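Local coordinates for probable glucarate dehydratase (Mycobacterium smegmatis str. MC2 155, PDB 3VDG), which probably dehydrates glucarate or a related acid sugar, as a metal-dependent member of the enolase superfamily, at residues P240-P245 and L265-D270. Sequence-based numbering, arbitrary orientation.
With NA (sodium ion), chain C.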
ATOM      1  N   PRO A 240       8.887  25.495 -12.338  1.00 24.42           N
ATOM      2  CA  PRO A 240       9.671  24.871 -11.279  1.00 21.59           C
ATOM      3  C   PRO A 240      10.937  24.225 -11.866  1.00 20.73           C
ATOM      4  O   PRO A 240      10.905  23.711 -12.994  1.00 26.10           O
ATOM      5  CB  PRO A 240       8.716  23.805 -10.712  1.00 29.08           C
ATOM      6  CG  PRO A 240       7.343  24.329 -11.033  1.00 35.96           C
ATOM      7  CD  PRO A 240       7.505  24.970 -12.389  1.00 32.79           C
ATOM      8  N   LEU A 241      12.029  24.273 -11.098  1.00 22.76           N
ATOM      9  CA  LEU A 241      13.349  23.803 -11.553  1.00 24.57           C
ATOM     10  C   LEU A 241      13.912  22.785 -10.580  1.00 21.65           C
ATOM     11  O   LEU A 241      13.731  22.894  -9.366  1.00 21.78           O
ATOM     12  CB  LEU A 241      14.353  24.975 -11.648  1.00 23.28           C
ATOM     13  CG  LEU A 241      13.999  26.135 -12.585  1.00 31.58           C
ATOM     14  CD1 LEU A 241      15.084  27.197 -12.514  1.00 27.75           C
ATOM     15  CD2 LEU A 241      13.822  25.666 -14.022  1.00 31.49           C
ATOM     16  N   ARG A 242      14.622  21.800 -11.113  1.00 23.96           N
ATOM     17  CA  ARG A 242      15.268  20.807 -10.275  1.00 25.08           C
ATOM     18  C   ARG A 242      16.648  20.572 -10.817  1.00 21.06           C
ATOM     19  O   ARG A 242      16.871  20.690 -12.017  1.00 21.22           O
ATOM     20  CB  ARG A 242      14.525  19.478 -10.356  1.00 28.62           C
ATOM     21  CG  ARG A 242      13.056  19.572 -10.034  1.00 31.78           C
ATOM     22  CD  ARG A 242      12.365  18.457 -10.791  1.00 51.52           C
ATOM     23  NE  ARG A 242      10.932  18.507 -10.586  1.00 41.58           N
ATOM     24  CZ  ARG A 242      10.084  17.617 -11.071  1.00 42.91           C
ATOM     25  NH1 ARG A 242      10.522  16.597 -11.811  1.00 47.03           N
ATOM     26  NH2 ARG A 242       8.797  17.757 -10.816  1.00 32.52           N
ATOM     27  N   LEU A 243      17.567  20.220  -9.933  1.00 25.13           N
ATOM     28  CA  LEU A 243      18.935  19.944 -10.349  1.00 22.93           C
ATOM     29  C   LEU A 243      19.335  18.601  -9.739  1.00 19.22           C
ATOM     30  O   LEU A 243      19.015  18.322  -8.585  1.00 23.18           O
ATOM     31  CB  LEU A 243      19.861  21.059  -9.839  1.00 27.88           C
ATOM     32  CG  LEU A 243      21.377  20.932 -10.040  1.00 23.60           C
ATOM     33  CD1 LEU A 243      21.716  20.819 -11.520  1.00 19.82           C
ATOM     34  CD2 LEU A 243      22.072  22.145  -9.406  1.00 25.38           C
ATOM     35  N   ASP A 244      20.033  17.780 -10.518  1.00 23.33           N
ATOM     36  CA  ASP A 244      20.377  16.427 -10.100  1.00 22.51           C
ATOM     37  C   ASP A 244      21.782  16.076 -10.560  1.00 17.08           C
ATOM     38  O   ASP A 244      21.991  15.742 -11.728  1.00 19.52           O
ATOM     39  CB  ASP A 244      19.375  15.456 -10.724  1.00 21.91           C
ATOM     40  CG  ASP A 244      19.750  13.998 -10.506  1.00 27.25           C
ATOM     41  OD1 ASP A 244      20.603  13.683  -9.635  1.00 24.79           O
ATOM     42  OD2 ASP A 244      19.171  13.155 -11.214  1.00 23.49           O
ATOM     43  N   PRO A 245      22.765  16.187  -9.665  1.00 18.57           N
ATOM     44  CA  PRO A 245      24.126  15.868 -10.096  1.00 23.81           C
ATOM     45  C   PRO A 245      24.511  14.416  -9.795  1.00 23.77           C
ATOM     46  O   PRO A 245      25.704  14.098  -9.805  1.00 20.87           O
ATOM     47  CB  PRO A 245      24.977  16.794  -9.220  1.00 22.18           C
ATOM     48  CG  PRO A 245      24.215  16.809  -7.926  1.00 22.22           C
ATOM     49  CD  PRO A 245      22.746  16.786  -8.316  1.00 19.84           C
ATOM     50  N   LEU A 265      15.225  26.470  -6.674  1.00 26.10           N
ATOM     51  CA  LEU A 265      14.903  25.054  -6.946  1.00 27.89           C
ATOM     52  C   LEU A 265      13.662  24.583  -6.222  1.00 30.30           C
ATOM     53  O   LEU A 265      13.461  24.889  -5.060  1.00 30.72           O
ATOM     54  CB  LEU A 265      16.051  24.133  -6.531  1.00 24.73           C
ATOM     55  CG  LEU A 265      17.375  24.256  -7.276  1.00 27.08           C
ATOM     56  CD1 LEU A 265      18.370  23.269  -6.670  1.00 27.06           C
ATOM     57  CD2 LEU A 265      17.205  24.009  -8.769  1.00 25.12           C
ATOM     58  N   GLU A 266      12.847  23.803  -6.914  1.00 29.56           N
ATOM     59  CA  GLU A 266      11.744  23.099  -6.287  1.00 27.27           C
ATOM     60  C   GLU A 266      12.277  21.976  -5.384  1.00 26.04           C
ATOM     61  O   GLU A 266      11.809  21.768  -4.263  1.00 24.42           O
ATOM     62  CB  GLU A 266      10.857  22.531  -7.392  1.00 30.69           C
ATOM     63  CG  GLU A 266       9.709  21.698  -6.896  1.00 40.73           C
ATOM     64  CD  GLU A 266       8.733  21.356  -8.003  1.00 35.30           C
ATOM     65  OE1 GLU A 266       9.125  20.634  -8.959  1.00 35.18           O
ATOM     66  OE2 GLU A 266       7.578  21.818  -7.892  1.00 44.96           O
ATOM     67  N   TYR A 267      13.266  21.231  -5.862  1.00 21.50           N
ATOM     68  CA  TYR A 267      14.027  20.375  -4.957  1.00 18.96           C
ATOM     69  C   TYR A 267      15.403  20.120  -5.551  1.00 16.77           C
ATOM     70  O   TYR A 267      15.626  20.401  -6.717  1.00 21.20           O
ATOM     71  CB  TYR A 267      13.301  19.054  -4.624  1.00 19.92           C
ATOM     72  CG  TYR A 267      12.830  18.167  -5.788  1.00 24.69           C
ATOM     73  CD1 TYR A 267      11.476  17.917  -5.980  1.00 29.96           C
ATOM     74  CD2 TYR A 267      13.736  17.532  -6.640  1.00 24.84           C
ATOM     75  CE1 TYR A 267      11.030  17.086  -7.006  1.00 26.64           C
ATOM     76  CE2 TYR A 267      13.304  16.697  -7.668  1.00 19.68           C
ATOM     77  CZ  TYR A 267      11.949  16.471  -7.848  1.00 29.01           C
ATOM     78  OH  TYR A 267      11.493  15.642  -8.871  1.00 24.66           O
ATOM     79  N   LEU A 268      16.314  19.616  -4.734  1.00 21.42           N
ATOM     80  CA  LEU A 268      17.672  19.269  -5.166  1.00 20.67           C
ATOM     81  C   LEU A 268      17.855  17.758  -5.029  1.00 18.16           C
ATOM     82  O   LEU A 268      17.710  17.235  -3.927  1.00 20.09           O
ATOM     83  CB  LEU A 268      18.680  19.992  -4.257  1.00 16.59           C
ATOM     84  CG  LEU A 268      20.162  19.714  -4.485  1.00 18.20           C
ATOM     85  CD1 LEU A 268      20.548  20.228  -5.867  1.00 20.77           C
ATOM     86  CD2 LEU A 268      20.979  20.427  -3.408  1.00 24.74           C
ATOM     87  N   GLU A 269      18.129  17.042  -6.127  1.00 19.69           N
ATOM     88  CA  GLU A 269      18.139  15.574  -6.057  1.00 20.36           C
ATOM     89  C   GLU A 269      19.553  15.069  -5.864  1.00 19.10           C
ATOM     90  O   GLU A 269      20.449  15.492  -6.589  1.00 23.16           O
ATOM     91  CB  GLU A 269      17.638  14.896  -7.353  1.00 20.26           C
ATOM     92  CG  GLU A 269      16.478  15.543  -8.073  1.00 41.30           C
ATOM     93  CD  GLU A 269      16.086  14.765  -9.326  1.00 33.50           C
ATOM     94  OE1 GLU A 269      15.469  15.368 -10.236  1.00 63.46           O
ATOM     95  OE2 GLU A 269      16.414  13.552  -9.410  1.00 28.88           O
ATOM     96  N   ASP A 270      19.732  14.135  -4.932  1.00 17.64           N
ATOM     97  CA  ASP A 270      21.012  13.431  -4.758  1.00 19.18           C
ATOM     98  C   ASP A 270      22.226  14.320  -4.960  1.00 21.64           C
ATOM     99  O   ASP A 270      23.061  14.058  -5.838  1.00 21.56           O
ATOM    100  CB  ASP A 270      21.090  12.222  -5.713  1.00 20.37           C
ATOM    101  CG  ASP A 270      20.079  11.156  -5.350  1.00 24.21           C
ATOM    102  OD1 ASP A 270      20.075  10.773  -4.162  1.00 25.64           O
ATOM    103  OD2 ASP A 270      19.272  10.745  -6.226  1.00 21.67           O
TER
HETATM  104 NA    NA C 502      17.527  11.761 -10.071  1.00 43.00          NA
HETATM  105  O   HOH W   1       6.574  19.896 -10.401  1.00 29.91           O
HETATM  106  O   HOH W   2      19.546  11.151  -9.000  1.00 25.35           O
HETATM  107  O   HOH W   3      17.396  10.885 -12.187  1.00 32.47           O
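Arg242 reaches across to both Glu266 and Tyr267, where strands 241-244 and 267-269 run as parallel neighbours in the enolase-type barrel, joined through helix 251-260. Arg242 CG lies over one face of the Tyr267 ring near its rim, 4.0 Å from the centroid in a CH-pi contact, and the extended chain carries CD and NE on past CZ toward the hydroxyl. The guanidinium lies only 18° from the ring plane, with Tyr267 OH over its face; that hydroxyl bonds instead to Ser341. At the guanidinium edge, Arg242 NE gives Glu266 OE1 an in-plane hydrogen bond of 3.2 Å, the core of a salt bridge to which NH2 adds a weak second bond. Glu266, with CG anti to its backbone N (chi1 176°), extends alongside the arginine, and Asp370 and Ala368 take up NH1 and NH2.

The backbone link is sparse: Leu241 O accepts from Glu266 N at 2.8 Å and Leu243 O from Glu269 N at 2.9 Å, while Leu243 N and Tyr267 O between them, though buried, find no partner.

At the C-terminal strand ends, the stacked carboxylates of Glu269 and Asp244 put OE2 and OD2 3.3 Å apart, each on the sodium ion; Asn292 and two waters complete its shell, one water bridging Asp244 OD1 and Asp270 OD2. Sodium probably stands where magnesium would in the working enzyme; the cation, with Lys214 on Glu269 and Lys216 on Asp244, would offset the repulsion between two acids held so close.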